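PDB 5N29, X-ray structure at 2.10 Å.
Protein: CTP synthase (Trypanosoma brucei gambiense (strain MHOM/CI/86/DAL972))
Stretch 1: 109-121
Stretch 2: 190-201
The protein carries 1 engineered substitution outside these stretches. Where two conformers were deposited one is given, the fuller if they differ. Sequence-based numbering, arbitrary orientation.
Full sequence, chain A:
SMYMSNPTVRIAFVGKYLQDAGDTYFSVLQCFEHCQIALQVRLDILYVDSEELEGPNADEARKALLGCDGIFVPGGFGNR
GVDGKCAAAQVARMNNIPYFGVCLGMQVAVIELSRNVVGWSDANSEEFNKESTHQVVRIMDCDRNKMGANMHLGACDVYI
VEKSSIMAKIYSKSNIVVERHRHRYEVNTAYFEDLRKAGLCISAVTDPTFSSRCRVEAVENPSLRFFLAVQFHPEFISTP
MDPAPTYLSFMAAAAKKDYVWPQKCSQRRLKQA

Stretch 1 109-121: AVIELSRNVVGWS
Stretch 2 (190-201) AYFEDLRKAGLC

The two stretches meet as a steeply crossed helix pair held by apolar packing and one aromatic contact, with no hydrogen bond between them and 507 Å² buried in total. Helix 109-118, which begins earlier in the chain, and helix 192-197 (phi/psi near -63/-43 through 109-115 and 192-197) run with N-to-C directions at 73° (signed crossing angle +73°), their axes approaching to 10.1 Å. The backbones come nearest where Val 117 CA lies 5.9 Å from Ala 198 CA; Ser 114 CA and Leu 195 CA are 7.1 Å apart.

At this close point Ala 198 CB lies 3.6 Å from both Leu 113 CD2 and Val 117 CG1 and 3.8 Å from Val 118 CG2, methyls packing by dispersion and exclusion of water. Leu 113 (t, p) points toward the second stretch, its CD2 3.8 Å from CB of Leu 200 (t, p). Leu 195 (m, t) leaves sideways, but its end comes nearer, CD2 lying 3.9 Å from Val 110 CG1. Ser 114 OG (chi1 m) donates to Val 110 O at 2.8 Å, satisfied within its own helix. Val 110, Val 117 and Val 118 adopt chi1 t.

A pi-type turn widens 114-118: Leu 113 O accepts from Val 117 N (2.9 Å) and Val 118 N (3.0 Å). Gly 119 follows at 93/17, and Trp 120 N bonds to Ser 114 O (2.9 Å). The slightly positive ring edge of Trp 120 (-89/91; chi1 m, chi2 -30°) suits both the face of Tyr 191 (chi1 m, chi2 -47°; six-membered-ring centroids 4.7 Å apart, planes at 55°) and Asp 194 OD2, 3.3 Å from Trp 120 CH2.

Tyr 191 is the second helix's N-cap. A Schellman motif ends it: Gly 199 takes 109/0, where a CB would jam against the preceding carbonyl O, and Leu 200 N reaches Leu 195 O at 3.0 Å.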

# COMPACT_ATOMS: atom_id res chain seq x y z
N ALA A 109 -0.21 -5.31 4.66
CA ALA A 109 1.24 -5.52 4.70
C ALA A 109 1.73 -5.52 6.15
O ALA A 109 2.52 -6.37 6.55
CB ALA A 109 1.97 -4.46 3.89
N VAL A 110 1.21 -4.57 6.94
CA VAL A 110 1.53 -4.46 8.36
C VAL A 110 1.00 -5.67 9.15
O VAL A 110 1.72 -6.23 9.97
CB VAL A 110 1.01 -3.13 8.96
CG1 VAL A 110 1.20 -3.10 10.47
CG2 VAL A 110 1.74 -1.94 8.33
N ILE A 111 -0.25 -6.06 8.88
CA ILE A 111 -0.86 -7.20 9.58
C ILE A 111 -0.14 -8.51 9.23
O ILE A 111 0.18 -9.31 10.13
CB ILE A 111 -2.37 -7.32 9.28
CG1 ILE A 111 -3.11 -6.14 9.92
CG2 ILE A 111 -2.95 -8.64 9.82
CD1 ILE A 111 -4.48 -5.89 9.34
N GLU A 112 0.12 -8.70 7.94
CA GLU A 112 0.84 -9.88 7.44
C GLU A 112 2.19 -10.06 8.15
O GLU A 112 2.51 -11.15 8.65
CB GLU A 112 1.09 -9.74 5.93
CG GLU A 112 1.66 -10.97 5.27
CD GLU A 112 3.15 -11.16 5.46
OE1 GLU A 112 3.95 -10.22 5.18
OE2 GLU A 112 3.52 -12.29 5.83
N LEU A 113 2.97 -8.99 8.17
CA LEU A 113 4.30 -9.00 8.78
C LEU A 113 4.21 -9.27 10.29
O LEU A 113 5.03 -10.02 10.83
CB LEU A 113 5.05 -7.69 8.51
CG LEU A 113 6.55 -7.72 8.78
CD1 LEU A 113 7.28 -8.46 7.66
CD2 LEU A 113 7.09 -6.31 8.95
N SER A 114 3.21 -8.67 10.93
CA SER A 114 2.98 -8.85 12.36
C SER A 114 2.65 -10.31 12.72
O SER A 114 3.13 -10.82 13.74
CB SER A 114 1.87 -7.92 12.86
OG SER A 114 2.21 -6.56 12.67
N ARG A 115 1.84 -10.96 11.89
CA ARG A 115 1.50 -12.37 12.11
C ARG A 115 2.66 -13.29 11.80
O ARG A 115 3.04 -14.09 12.64
CB ARG A 115 0.28 -12.78 11.29
CG ARG A 115 -1.01 -12.12 11.75
CD ARG A 115 -2.17 -12.45 10.83
NE ARG A 115 -3.37 -11.70 11.19
CZ ARG A 115 -4.55 -11.79 10.57
NH1 ARG A 115 -4.71 -12.61 9.53
NH2 ARG A 115 -5.58 -11.07 11.00
N ASN A 116 3.25 -13.15 10.62
CA ASN A 116 4.16 -14.16 10.09
C ASN A 116 5.65 -13.98 10.40
O ASN A 116 6.39 -14.95 10.33
CB ASN A 116 3.95 -14.29 8.59
CG ASN A 116 2.51 -14.62 8.25
OD1 ASN A 116 1.92 -15.48 8.89
ND2 ASN A 116 1.94 -13.91 7.28
N VAL A 117 6.08 -12.76 10.73
CA VAL A 117 7.47 -12.52 11.15
C VAL A 117 7.56 -12.12 12.62
O VAL A 117 8.39 -12.66 13.34
CB VAL A 117 8.15 -11.46 10.25
CG1 VAL A 117 9.62 -11.30 10.62
CG2 VAL A 117 8.01 -11.86 8.79
N VAL A 118 6.73 -11.19 13.07
CA VAL A 118 6.74 -10.77 14.48
C VAL A 118 6.19 -11.91 15.36
O VAL A 118 6.64 -12.08 16.50
CB VAL A 118 5.95 -9.47 14.74
CG1 VAL A 118 6.06 -9.07 16.21
CG2 VAL A 118 6.44 -8.33 13.85
N GLY A 119 5.24 -12.67 14.83
CA GLY A 119 4.72 -13.86 15.49
C GLY A 119 3.49 -13.62 16.35
O GLY A 119 3.16 -14.45 17.19
N TRP A 120 2.82 -12.48 16.14
CA TRP A 120 1.56 -12.17 16.81
C TRP A 120 0.43 -12.72 15.96
O TRP A 120 -0.10 -12.02 15.07
CB TRP A 120 1.40 -10.66 16.99
CG TRP A 120 2.45 -10.00 17.82
CD1 TRP A 120 3.15 -10.56 18.84
CD2 TRP A 120 2.88 -8.64 17.74
NE1 TRP A 120 4.01 -9.65 19.39
CE2 TRP A 120 3.86 -8.46 18.74
CE3 TRP A 120 2.55 -7.56 16.91
CZ2 TRP A 120 4.52 -7.24 18.93
CZ3 TRP A 120 3.20 -6.34 17.10
CH2 TRP A 120 4.18 -6.20 18.10
N SER A 121 0.04 -13.96 16.23
CA SER A 121 -0.98 -14.66 15.43
C SER A 121 -2.31 -13.91 15.36
O SER A 121 -2.97 -13.95 14.34
CB SER A 121 -1.20 -16.08 15.95
OG SER A 121 -1.57 -16.05 17.32
N ALA A 190 2.90 2.35 18.92
CA ALA A 190 3.55 1.49 19.91
C ALA A 190 4.33 0.30 19.32
O ALA A 190 5.19 -0.24 20.00
CB ALA A 190 2.54 0.98 20.92
N TYR A 191 4.04 -0.10 18.08
CA TYR A 191 4.71 -1.26 17.47
C TYR A 191 5.76 -0.94 16.41
O TYR A 191 6.18 -1.85 15.67
CB TYR A 191 3.64 -2.21 16.91
CG TYR A 191 2.65 -2.72 17.94
CD1 TYR A 191 3.08 -3.22 19.18
CD2 TYR A 191 1.29 -2.73 17.67
CE1 TYR A 191 2.18 -3.69 20.11
CE2 TYR A 191 0.38 -3.21 18.60
CZ TYR A 191 0.83 -3.69 19.81
OH TYR A 191 -0.07 -4.16 20.73
N PHE A 192 6.22 0.31 16.33
CA PHE A 192 7.21 0.68 15.31
C PHE A 192 8.50 -0.14 15.35
O PHE A 192 8.97 -0.56 14.29
CB PHE A 192 7.56 2.18 15.34
CG PHE A 192 6.48 3.12 14.81
CD1 PHE A 192 5.31 2.66 14.20
CD2 PHE A 192 6.68 4.50 14.90
CE1 PHE A 192 4.35 3.56 13.72
CE2 PHE A 192 5.73 5.39 14.43
CZ PHE A 192 4.57 4.92 13.83
N GLU A 193 9.07 -0.37 16.54
CA GLU A 193 10.33 -1.15 16.67
C GLU A 193 10.14 -2.59 16.19
O GLU A 193 10.98 -3.13 15.47
CB GLU A 193 10.92 -1.13 18.10
CG GLU A 193 12.46 -1.10 18.21
CD GLU A 193 13.22 -2.22 17.48
OE1 GLU A 193 13.73 -3.15 18.15
OE2 GLU A 193 13.37 -2.15 16.24
N ASP A 194 9.03 -3.21 16.60
CA ASP A 194 8.72 -4.58 16.21
C ASP A 194 8.64 -4.71 14.69
O ASP A 194 9.23 -5.64 14.10
CB ASP A 194 7.41 -5.03 16.85
CG ASP A 194 7.48 -5.05 18.37
OD1 ASP A 194 8.29 -5.83 18.91
OD2 ASP A 194 6.75 -4.28 19.02
N LEU A 195 7.94 -3.78 14.06
CA LEU A 195 7.84 -3.74 12.59
C LEU A 195 9.20 -3.51 11.95
O LEU A 195 9.57 -4.20 10.98
CB LEU A 195 6.85 -2.66 12.12
CG LEU A 195 5.38 -2.84 12.51
CD1 LEU A 195 4.59 -1.57 12.21
CD2 LEU A 195 4.75 -4.06 11.85
N ARG A 196 9.97 -2.57 12.51
CA ARG A 196 11.33 -2.32 12.02
C ARG A 196 12.21 -3.56 12.15
O ARG A 196 12.89 -3.93 11.19
CB ARG A 196 11.98 -1.12 12.72
CG ARG A 196 11.44 0.23 12.25
CD ARG A 196 12.33 1.38 12.71
NE ARG A 196 11.75 2.69 12.38
CZ ARG A 196 11.18 3.55 13.24
NH1 ARG A 196 11.09 3.30 14.55
NH2 ARG A 196 10.70 4.69 12.77
N LYS A 197 12.16 -4.23 13.30
CA LYS A 197 12.95 -5.45 13.51
C LYS A 197 12.59 -6.55 12.51
O LYS A 197 13.47 -7.27 12.06
CB LYS A 197 12.83 -5.97 14.95
CG LYS A 197 13.83 -7.09 15.28
CD LYS A 197 13.51 -7.83 16.57
CE LYS A 197 14.00 -7.10 17.81
NZ LYS A 197 13.24 -7.53 19.02
N ALA A 198 11.31 -6.64 12.15
CA ALA A 198 10.81 -7.60 11.17
C ALA A 198 11.08 -7.25 9.69
O ALA A 198 10.65 -7.99 8.80
CB ALA A 198 9.31 -7.80 11.39
N GLY A 199 11.77 -6.13 9.44
CA GLY A 199 12.25 -5.75 8.10
C GLY A 199 11.52 -4.57 7.46
O GLY A 199 11.85 -4.17 6.33
N LEU A 200 10.55 -3.99 8.15
CA LEU A 200 9.76 -2.90 7.58
C LEU A 200 10.47 -1.57 7.80
O LEU A 200 11.02 -1.33 8.87
CB LEU A 200 8.37 -2.86 8.20
CG LEU A 200 7.25 -2.31 7.30
CD1 LEU A 200 6.89 -3.31 6.20
CD2 LEU A 200 6.02 -1.97 8.13
N CYS A 201 10.48 -0.73 6.77
CA CYS A 201 11.04 0.60 6.86
C CYS A 201 9.86 1.56 6.82
O CYS A 201 9.05 1.48 5.90
CB CYS A 201 11.98 0.85 5.67
SG CYS A 201 12.51 2.57 5.45